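Local coordinates for nitrogen regulatory protein P-II (PDB 5D4O) that binds adenine nucleotides such as ADP and AMP at the clefts between its three subunits and probably regulates other proteins, as PII-family members do, at residues Y7-L12 / H96-G101; L12-E17 / G91-H96. All coordinates share one frame; numbering follows the deposited sequence. Where two conformers were deposited one is given.

Contact 1: residues Y7-L12 / H96-G101; sequences YPLKKL and HDIQVG. With BCT (bicarbonate ion), chain E.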
ATOM      1  N   TYR A   7     -16.887   4.051  -7.764  1.00 25.30           N
ATOM      2  CA  TYR A   7     -17.773   3.470  -6.765  1.00 27.46           C
ATOM      3  C   TYR A   7     -16.985   3.128  -5.496  1.00 29.65           C
ATOM      4  O   TYR A   7     -15.828   2.702  -5.617  1.00 29.28           O
ATOM      5  CB  TYR A   7     -18.406   2.183  -7.330  1.00 30.21           C
ATOM      6  CG  TYR A   7     -19.169   2.374  -8.629  1.00 32.60           C
ATOM      7  CD1 TYR A   7     -18.511   2.337  -9.857  1.00 33.07           C
ATOM      8  CD2 TYR A   7     -20.553   2.500  -8.634  1.00 35.53           C
ATOM      9  CE1 TYR A   7     -19.211   2.477 -11.060  1.00 32.98           C
ATOM     10  CE2 TYR A   7     -21.267   2.635  -9.831  1.00 38.18           C
ATOM     11  CZ  TYR A   7     -20.588   2.630 -11.041  1.00 43.34           C
ATOM     12  OH  TYR A   7     -21.272   2.770 -12.223  1.00 44.83           O
ATOM     13  N   PRO A   8     -17.612   3.223  -4.297  1.00 26.80           N
ATOM     14  CA  PRO A   8     -16.889   2.885  -3.057  1.00 25.52           C
ATOM     15  C   PRO A   8     -16.669   1.395  -2.848  1.00 28.73           C
ATOM     16  O   PRO A   8     -17.533   0.576  -3.149  1.00 27.84           O
ATOM     17  CB  PRO A   8     -17.795   3.441  -1.953  1.00 27.71           C
ATOM     18  CG  PRO A   8     -19.176   3.398  -2.550  1.00 33.51           C
ATOM     19  CD  PRO A   8     -18.984   3.717  -4.006  1.00 29.70           C
ATOM     20  N   LEU A   9     -15.518   1.052  -2.302  1.00 26.23           N
ATOM     21  CA  LEU A   9     -15.176  -0.324  -1.962  1.00 27.42           C
ATOM     22  C   LEU A   9     -14.288  -0.242  -0.719  1.00 28.55           C
ATOM     23  O   LEU A   9     -13.905   0.857  -0.291  1.00 24.94           O
ATOM     24  CB  LEU A   9     -14.364  -0.958  -3.116  1.00 27.93           C
ATOM     25  CG  LEU A   9     -14.881  -2.168  -3.941  1.00 35.08           C
ATOM     26  CD1 LEU A   9     -13.817  -3.199  -4.141  1.00 33.74           C
ATOM     27  CD2 LEU A   9     -16.232  -2.724  -3.512  1.00 38.16           C
ATOM     28  N   LYS A  10     -13.954  -1.400  -0.158  1.00 24.12           N
ATOM     29  CA  LYS A  10     -13.026  -1.441   0.970  1.00 22.14           C
ATOM     30  C   LYS A  10     -11.781  -2.181   0.504  1.00 25.69           C
ATOM     31  O   LYS A  10     -11.834  -2.937  -0.474  1.00 25.26           O
ATOM     32  CB  LYS A  10     -13.670  -2.104   2.199  1.00 24.81           C
ATOM     33  CG  LYS A  10     -14.927  -1.386   2.711  1.00 23.68           C
ATOM     34  CD  LYS A  10     -14.606  -0.160   3.593  1.00 29.62           C
ATOM     35  CE  LYS A  10     -15.874   0.513   4.088  1.00 31.90           C
ATOM     36  NZ  LYS A  10     -15.577   1.660   4.974  1.00 30.63           N
ATOM     37  N   LYS A  11     -10.636  -1.916   1.147  1.00 21.78           N
ATOM     38  CA  LYS A  11      -9.414  -2.615   0.781  1.00 20.50           C
ATOM     39  C   LYS A  11      -8.697  -3.008   2.075  1.00 23.62           C
ATOM     40  O   LYS A  11      -8.334  -2.144   2.890  1.00 22.10           O
ATOM     41  CB  LYS A  11      -8.508  -1.773  -0.126  1.00 20.86           C
ATOM     42  CG  LYS A  11      -7.332  -2.581  -0.735  1.00 25.19           C
ATOM     43  CD  LYS A  11      -6.166  -1.701  -1.214  1.00 20.81           C
ATOM     44  CE  LYS A  11      -5.244  -1.328  -0.069  1.00 25.53           C
ATOM     45  NZ  LYS A  11      -4.057  -0.561  -0.544  1.00 28.12           N
ATOM     46  N   LEU A  12      -8.536  -4.312   2.264  1.00 19.96           N
ATOM     47  CA  LEU A  12      -7.810  -4.834   3.424  1.00 20.21           C
ATOM     48  C   LEU A  12      -6.345  -4.992   3.081  1.00 21.86           C
ATOM     49  O   LEU A  12      -6.004  -5.455   1.983  1.00 21.34           O
ATOM     50  CB  LEU A  12      -8.341  -6.244   3.811  1.00 21.01           C
ATOM     51  CG  LEU A  12      -9.487  -6.371   4.821  1.00 29.62           C
ATOM     52  CD1 LEU A  12     -10.442  -5.196   4.803  1.00 30.63           C
ATOM     53  CD2 LEU A  12     -10.191  -7.744   4.680  1.00 31.21           C
ATOM     54  N   HIS A  96      -9.151  -0.024   4.614  1.00 20.63           N
ATOM     55  CA  HIS A  96      -9.110   1.231   3.861  1.00 19.67           C
ATOM     56  C   HIS A  96     -10.411   1.435   3.100  1.00 24.25           C
ATOM     57  O   HIS A  96     -11.067   0.471   2.706  1.00 23.73           O
ATOM     58  CB  HIS A  96      -7.970   1.176   2.780  1.00 19.52           C
ATOM     59  CG  HIS A  96      -6.574   1.009   3.306  1.00 21.35           C
ATOM     60  ND1 HIS A  96      -6.156  -0.181   3.888  1.00 22.02           N
ATOM     61  CD2 HIS A  96      -5.521   1.861   3.249  1.00 22.29           C
ATOM     62  CE1 HIS A  96      -4.878  -0.012   4.181  1.00 20.84           C
ATOM     63  NE2 HIS A  96      -4.459   1.211   3.845  1.00 21.12           N
ATOM     64  N   ASP A  97     -10.736   2.688   2.844  1.00 21.63           N
ATOM     65  CA  ASP A  97     -11.775   3.086   1.898  1.00 21.76           C
ATOM     66  C   ASP A  97     -11.059   3.315   0.601  1.00 24.74           C
ATOM     67  O   ASP A  97      -9.993   3.977   0.580  1.00 23.00           O
ATOM     68  CB  ASP A  97     -12.409   4.423   2.314  1.00 23.66           C
ATOM     69  CG  ASP A  97     -13.432   4.265   3.409  1.00 34.58           C
ATOM     70  OD1 ASP A  97     -14.026   3.184   3.507  1.00 37.12           O
ATOM     71  OD2 ASP A  97     -13.634   5.220   4.163  1.00 42.46           O
ATOM     72  N   ILE A  98     -11.607   2.757  -0.490  1.00 20.69           N
ATOM     73  CA  ILE A  98     -11.054   3.022  -1.828  1.00 20.21           C
ATOM     74  C   ILE A  98     -12.225   3.255  -2.793  1.00 23.85           C
ATOM     75  O   ILE A  98     -13.388   3.038  -2.424  1.00 23.65           O
ATOM     76  CB  ILE A  98     -10.159   1.863  -2.354  1.00 21.79           C
ATOM     77  CG1 ILE A  98     -10.935   0.517  -2.416  1.00 22.20           C
ATOM     78  CG2 ILE A  98      -8.870   1.725  -1.515  1.00 21.59           C
ATOM     79  CD1 ILE A  98     -10.311  -0.586  -3.461  1.00 22.22           C
ATOM     80  N   GLN A  99     -11.905   3.688  -4.028  1.00 21.15           N
ATOM     81  CA  GLN A  99     -12.865   3.866  -5.133  0.52 21.39           C
ATOM     82  C   GLN A  99     -12.380   2.981  -6.278  1.00 24.08           C
ATOM     83  O   GLN A  99     -11.160   2.876  -6.498  1.00 23.03           O
ATOM     84  CB  GLN A  99     -12.921   5.323  -5.645  0.52 22.59           C
ATOM     85  CG  GLN A  99     -13.787   6.281  -4.822  0.52 32.88           C
ATOM     86  CD  GLN A  99     -13.771   7.685  -5.396  0.52 42.21           C
ATOM     87  OE1 GLN A  99     -14.769   8.188  -5.941  0.52 35.81           O
ATOM     88  NE2 GLN A  99     -12.632   8.361  -5.291  0.52 31.60           N
ATOM     89  N   VAL A 100     -13.295   2.319  -6.978  1.00 21.45           N
ATOM     90  CA  VAL A 100     -12.973   1.464  -8.124  1.00 21.07           C
ATOM     91  C   VAL A 100     -13.911   1.815  -9.255  1.00 25.22           C
ATOM     92  O   VAL A 100     -14.993   2.385  -9.018  1.00 24.77           O
ATOM     93  CB  VAL A 100     -13.037  -0.076  -7.811  1.00 24.90           C
ATOM     94  CG1 VAL A 100     -12.057  -0.464  -6.689  1.00 23.41           C
ATOM     95  CG2 VAL A 100     -14.472  -0.529  -7.483  1.00 25.97           C
ATOM     96  N   GLY A 101     -13.525   1.444 -10.474  1.00 22.20           N
ATOM     97  CA  GLY A 101     -14.359   1.698 -11.640  1.00 23.60           C
ATOM     98  C   GLY A 101     -15.346   0.599 -11.965  1.00 27.11           C
ATOM     99  O   GLY A 101     -16.352   0.871 -12.617  1.00 27.69           O
TER
HETATM  100  C   BCT E 202     -11.290  -1.040 -11.293  1.00 27.69           C
HETATM  101  O1  BCT E 202     -12.301  -1.187 -11.946  1.00 25.03           O
HETATM  102  O2  BCT E 202     -11.094  -0.116 -10.481  1.00 31.09           O
HETATM  103  O3  BCT E 202     -10.312  -1.951 -11.540  1.00 20.22           O
HETATM  104  O   HOH W   1     -15.346   3.053   0.548  1.00 34.38           O
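At one edge of the antiparallel sheet of a PII-type subunit, Tyr-7 to Lys-11 pair with His-96 to Val-100. Tyr-7 N gives a hydrogen bond to Val-100 O (2.8 Å) and Tyr-7 O accepts one from Val-100 N; Leu-9 and Ile-98 form the next such pair. Pro-8, lacking an N-H, sits in a non-hydrogen-bonded pair with Gln-99, where the pairing with this strand calls for none. Lys-11 O is gripped twice, by His-96 N and, from the opposite face of the carbonyl plane, by His-96 ND1 at 3.1 Å. With its imidazole placed beside its own backbone N (chi1 -62°), His-96 can use both donors on one oxygen. In this ferredoxin-like fold strand 92-100 is outermost in the chain, and His-96 NE2 bonds Lys-11 NZ of the third subunit. On the same face of the sheet as His-96, Leu-9 CB meets Ile-98 CG1 (3.8 Å), while Leu-9 CG lies 3.9 Å from Val-100 CG2; branched aliphatic chains suit these buried positions. On the other face, Lys-10 bends at chi2 (-81°) and runs alongside Asp-97, its NZ taking the syn lone pair of OD1 in a 2.6 Å salt bridge. A water donates to both Asp-97 OD1 and Leu-9 O.

Contact 2: residues L12-E17 / G91-H96; sequences LEIILE and GVVFVH. With ADP (adenosine-5'-diphosphate), chain D; BCT (bicarbonate ion), chain G.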
ATOM      1  N   LEU A  12      -8.536  -4.312   2.264  1.00 19.96           N
ATOM      2  CA  LEU A  12      -7.810  -4.834   3.424  1.00 20.21           C
ATOM      3  C   LEU A  12      -6.345  -4.992   3.081  1.00 21.86           C
ATOM      4  O   LEU A  12      -6.004  -5.455   1.983  1.00 21.34           O
ATOM      5  CB  LEU A  12      -8.341  -6.244   3.811  1.00 21.01           C
ATOM      6  CG  LEU A  12      -9.487  -6.371   4.821  1.00 29.62           C
ATOM      7  CD1 LEU A  12     -10.442  -5.196   4.803  1.00 30.63           C
ATOM      8  CD2 LEU A  12     -10.191  -7.744   4.680  1.00 31.21           C
ATOM      9  N   GLU A  13      -5.477  -4.704   4.059  1.00 18.66           N
ATOM     10  CA  GLU A  13      -4.049  -5.029   4.010  1.00 17.35           C
ATOM     11  C   GLU A  13      -3.881  -5.969   5.215  1.00 21.53           C
ATOM     12  O   GLU A  13      -4.113  -5.558   6.353  1.00 21.24           O
ATOM     13  CB  GLU A  13      -3.176  -3.795   4.148  1.00 18.65           C
ATOM     14  CG  GLU A  13      -3.090  -3.063   2.829  1.00 18.09           C
ATOM     15  CD  GLU A  13      -2.286  -1.783   2.932  1.00 27.74           C
ATOM     16  OE1 GLU A  13      -2.135  -1.123   1.881  1.00 28.17           O
ATOM     17  OE2 GLU A  13      -1.894  -1.392   4.058  1.00 25.05           O
ATOM     18  N   ILE A  14      -3.615  -7.236   4.947  1.00 19.28           N
ATOM     19  CA  ILE A  14      -3.502  -8.270   5.992  1.00 18.30           C
ATOM     20  C   ILE A  14      -2.033  -8.685   6.065  1.00 20.97           C
ATOM     21  O   ILE A  14      -1.531  -9.277   5.111  1.00 21.75           O
ATOM     22  CB  ILE A  14      -4.370  -9.490   5.620  1.00 20.91           C
ATOM     23  CG1 ILE A  14      -5.837  -9.065   5.350  1.00 22.87           C
ATOM     24  CG2 ILE A  14      -4.249 -10.573   6.751  1.00 22.22           C
ATOM     25  CD1 ILE A  14      -6.645 -10.074   4.517  1.00 24.20           C
ATOM     26  N   ILE A  15      -1.369  -8.398   7.188  1.00 18.63           N
ATOM     27  CA  ILE A  15       0.057  -8.690   7.332  1.00 17.75           C
ATOM     28  C   ILE A  15       0.186  -9.812   8.335  1.00 21.85           C
ATOM     29  O   ILE A  15      -0.336  -9.707   9.447  1.00 22.24           O
ATOM     30  CB  ILE A  15       0.849  -7.424   7.746  1.00 20.58           C
ATOM     31  CG1 ILE A  15       0.674  -6.323   6.675  1.00 20.30           C
ATOM     32  CG2 ILE A  15       2.360  -7.764   7.958  1.00 22.08           C
ATOM     33  CD1 ILE A  15       1.031  -4.861   7.121  1.00 24.14           C
ATOM     34  N   LEU A  16       0.858 -10.895   7.923  1.00 19.11           N
ATOM     35  CA  LEU A  16       1.020 -12.087   8.740  1.00 19.31           C
ATOM     36  C   LEU A  16       2.178 -12.936   8.258  1.00 23.18           C
ATOM     37  O   LEU A  16       2.722 -12.710   7.178  1.00 21.55           O
ATOM     38  CB  LEU A  16      -0.313 -12.911   8.749  1.00 20.37           C
ATOM     39  CG  LEU A  16      -0.703 -13.790   7.504  1.00 23.36           C
ATOM     40  CD1 LEU A  16      -1.987 -14.599   7.812  1.00 25.85           C
ATOM     41  CD2 LEU A  16      -0.876 -12.985   6.230  1.00 27.94           C
ATOM     42  N   GLU A  17       2.542 -13.943   9.065  1.00 21.54           N
ATOM     43  CA  GLU A  17       3.631 -14.834   8.676  1.00 21.52           C
ATOM     44  C   GLU A  17       3.219 -15.696   7.490  1.00 25.12           C
ATOM     45  O   GLU A  17       2.102 -16.202   7.448  1.00 23.56           O
ATOM     46  CB  GLU A  17       4.047 -15.702   9.847  1.00 22.58           C
ATOM     47  CG  GLU A  17       4.646 -14.905  10.993  1.00 25.36           C
ATOM     48  CD  GLU A  17       4.616 -15.701  12.282  1.00 38.84           C
ATOM     49  OE1 GLU A  17       3.522 -15.846  12.874  1.00 34.39           O
ATOM     50  OE2 GLU A  17       5.682 -16.225  12.669  1.00 32.69           O
ATOM     51  N   GLY A  91       0.525 -10.422  13.639  1.00 23.66           N
ATOM     52  CA  GLY A  91       0.006  -9.769  12.442  1.00 22.12           C
ATOM     53  C   GLY A  91      -1.071  -8.759  12.713  1.00 24.81           C
ATOM     54  O   GLY A  91      -1.554  -8.619  13.850  1.00 23.10           O
ATOM     55  N   VAL A  92      -1.449  -8.041  11.641  1.00 22.67           N
ATOM     56  CA  VAL A  92      -2.409  -6.935  11.724  1.00 22.34           C
ATOM     57  C   VAL A  92      -3.274  -6.867  10.450  1.00 22.66           C
ATOM     58  O   VAL A  92      -2.893  -7.421   9.412  1.00 21.26           O
ATOM     59  CB  VAL A  92      -1.652  -5.573  11.951  1.00 25.16           C
ATOM     60  CG1 VAL A  92      -0.984  -5.518  13.340  1.00 25.35           C
ATOM     61  CG2 VAL A  92      -0.630  -5.283  10.844  1.00 24.68           C
ATOM     62  N   VAL A  93      -4.450  -6.243  10.552  1.00 22.32           N
ATOM     63  CA  VAL A  93      -5.309  -5.986   9.377  1.00 21.54           C
ATOM     64  C   VAL A  93      -5.610  -4.496   9.387  1.00 22.70           C
ATOM     65  O   VAL A  93      -6.080  -3.967  10.406  1.00 22.40           O
ATOM     66  CB  VAL A  93      -6.639  -6.813   9.306  1.00 29.18           C
ATOM     67  CG1 VAL A  93      -7.449  -6.456   8.052  1.00 26.93           C
ATOM     68  CG2 VAL A  93      -6.371  -8.298   9.342  1.00 31.43           C
ATOM     69  N   PHE A  94      -5.419  -3.830   8.237  1.00 17.69           N
ATOM     70  CA  PHE A  94      -5.762  -2.424   8.084  1.00 18.78           C
ATOM     71  C   PHE A  94      -6.896  -2.329   7.068  1.00 24.58           C
ATOM     72  O   PHE A  94      -6.777  -2.862   5.965  1.00 23.93           O
ATOM     73  CB  PHE A  94      -4.562  -1.609   7.590  1.00 19.55           C
ATOM     74  CG  PHE A  94      -3.304  -1.738   8.408  1.00 20.24           C
ATOM     75  CD1 PHE A  94      -3.353  -1.763   9.800  1.00 21.86           C
ATOM     76  CD2 PHE A  94      -2.059  -1.773   7.791  1.00 22.10           C
ATOM     77  CE1 PHE A  94      -2.177  -1.889  10.560  1.00 23.05           C
ATOM     78  CE2 PHE A  94      -0.884  -1.876   8.551  1.00 23.51           C
ATOM     79  CZ  PHE A  94      -0.951  -1.920   9.925  1.00 21.72           C
ATOM     80  N   VAL A  95      -7.977  -1.672   7.441  1.00 20.04           N
ATOM     81  CA  VAL A  95      -9.136  -1.494   6.548  1.00 19.86           C
ATOM     82  C   VAL A  95      -9.081  -0.097   5.956  1.00 23.49           C
ATOM     83  O   VAL A  95      -9.037   0.893   6.698  1.00 23.15           O
ATOM     84  CB  VAL A  95     -10.506  -1.710   7.261  1.00 22.53           C
ATOM     85  CG1 VAL A  95     -11.660  -1.673   6.235  1.00 22.65           C
ATOM     86  CG2 VAL A  95     -10.532  -3.013   8.043  1.00 22.89           C
ATOM     87  N   HIS A  96      -9.151  -0.024   4.614  1.00 20.63           N
ATOM     88  CA  HIS A  96      -9.110   1.231   3.861  1.00 19.67           C
ATOM     89  C   HIS A  96     -10.411   1.435   3.100  1.00 24.25           C
ATOM     90  O   HIS A  96     -11.067   0.471   2.706  1.00 23.73           O
ATOM     91  CB  HIS A  96      -7.970   1.176   2.780  1.00 19.52           C
ATOM     92  CG  HIS A  96      -6.574   1.009   3.306  1.00 21.35           C
ATOM     93  ND1 HIS A  96      -6.156  -0.181   3.888  1.00 22.02           N
ATOM     94  CD2 HIS A  96      -5.521   1.861   3.249  1.00 22.29           C
ATOM     95  CE1 HIS A  96      -4.878  -0.012   4.181  1.00 20.84           C
ATOM     96  NE2 HIS A  96      -4.459   1.211   3.845  1.00 21.12           N
TER
HETATM   97  PB  ADP D 201       5.007  -9.953  17.484  1.00 41.88           P
HETATM   98  O1B ADP D 201       4.813 -11.388  17.533  0.53 40.95           O
HETATM   99  O2B ADP D 201       6.501  -9.656  17.298  0.53 42.53           O
HETATM  100  O3B ADP D 201       4.524  -9.307  18.749  0.65 42.42           O
HETATM  101  PA  ADP D 201       3.017  -8.269  15.965  1.00 31.28           P
HETATM  102  O1A ADP D 201       2.958  -7.169  16.955  1.00 32.20           O
HETATM  103  O2A ADP D 201       1.683  -8.978  15.858  1.00 28.67           O
HETATM  104  O3A ADP D 201       4.174  -9.343  16.254  1.00 33.55           O
HETATM  105  O5' ADP D 201       3.412  -7.641  14.555  0.84 25.65           O
HETATM  106  C5' ADP D 201       3.684  -8.514  13.451  1.00 25.72           C
HETATM  107  C4' ADP D 201       3.959  -7.694  12.216  1.00 24.95           C
HETATM  108  O4' ADP D 201       2.823  -6.855  11.921  1.00 23.55           O
HETATM  109  C3' ADP D 201       5.117  -6.714  12.324  1.00 23.38           C
HETATM  110  O3' ADP D 201       6.379  -7.334  12.128  1.00 25.33           O
HETATM  111  C2' ADP D 201       4.782  -5.729  11.203  1.00 20.12           C
HETATM  112  O2' ADP D 201       5.115  -6.294   9.948  1.00 22.53           O
HETATM  113  C1' ADP D 201       3.265  -5.642  11.325  1.00 21.96           C
HETATM  114  N9  ADP D 201       2.824  -4.516  12.140  1.00 23.14           N
HETATM  115  C8  ADP D 201       2.570  -4.503  13.487  1.00 26.02           C
HETATM  116  N7  ADP D 201       2.275  -3.318  13.963  1.00 25.94           N
HETATM  117  C5  ADP D 201       2.326  -2.494  12.849  1.00 24.20           C
HETATM  118  C6  ADP D 201       2.094  -1.115  12.680  1.00 25.50           C
HETATM  119  N6  ADP D 201       1.861  -0.276  13.696  1.00 25.27           N
HETATM  120  N1  ADP D 201       2.197  -0.609  11.427  1.00 22.49           N
HETATM  121  C2  ADP D 201       2.569  -1.426  10.433  1.00 22.09           C
HETATM  122  N3  ADP D 201       2.844  -2.734  10.479  1.00 20.77           N
HETATM  123  C4  ADP D 201       2.674  -3.216  11.722  1.00 23.57           C
HETATM  124  C   BCT G 201      -6.218  -4.738  13.838  1.00 32.87           C
HETATM  125  O1  BCT G 201      -6.526  -4.730  15.033  1.00 31.63           O
HETATM  126  O2  BCT G 201      -6.899  -4.204  12.971  1.00 29.83           O
HETATM  127  O3  BCT G 201      -5.057  -5.412  13.452  1.00 27.87           O
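Strands 12-17 and 92-96 run almost exactly antiparallel (171°), with paired backbone hydrogen bonds joining Glu-13 to Phe-94 and Ile-15 to Val-92. On one face, facing helix 72-88, Leu-12 CG packs on Val-93 CG1 at 3.8 Å, and Leu-12 CD1 lies beside both methyls of Val-95. Val-93 has its CG1 anti to the backbone N (chi1 180°), directing that methyl to Leu-12 while CG2 meets Ile-14 CG2. The opposite face carries Glu-13, Ile-15, Val-92 and Phe-94. The extended Glu-13 side chain meets that of His-96 at a slant, carboxylate and imidazole planes 57° apart; OE2 comes to the ring edge, 3.3 Å from His-96 CE1, and also lies in plane at the edge of Phe-94. Its oxygens form salt bridges to two lysines: OE1 to Lys-11 of its own chain, OE2 to Lys-11 of the third subunit. A glutamine here would probably leave those buried ammonium groups without a balancing negative charge, weakening a tie between subunits. Ile-15 CD1 touches Phe-94 CE2 (3.8 Å), and Phe-94 CZ reaches ADP C2 at 3.6 Å. Val-92 CG1 meets ADP C8 (3.7 Å), so apolar chains border the adenine. Gly-91 gives its N-H to ADP O2A (2.9 Å); a CB there would run into Ile-15 O, and at these backbone angles also into the carbonyl of the residue before, so glycine suits the place. Thr-37, Ala-69 and Lys-105 of the third subunit complete the intersubunit nucleotide site characteristic of PII proteins.

How the contacts relate
Contacts 1 and 2 are successive lengths of one strand pair, 7-17 with 92-100, their centres about 15 Å apart and joined through the shared Leu-12 and His-96. They also touch directly, Lys-10 CD lying 4.2 Å from Val-95 CG1. Contact 2 is wholly buried and borders the ADP, whereas contact 1 is only partly buried; the shared His-96 side chain is already about 10 Å from that ADP. In contact 1 the side chain of Leu-9 is instead about 6 Å from a bound AMP. A bicarbonate, probably from the crystallisation liquor, lies between Gly-101 of contact 1 and Val-93 N of the second subunit, the counterpart of the Val-93 of contact 2.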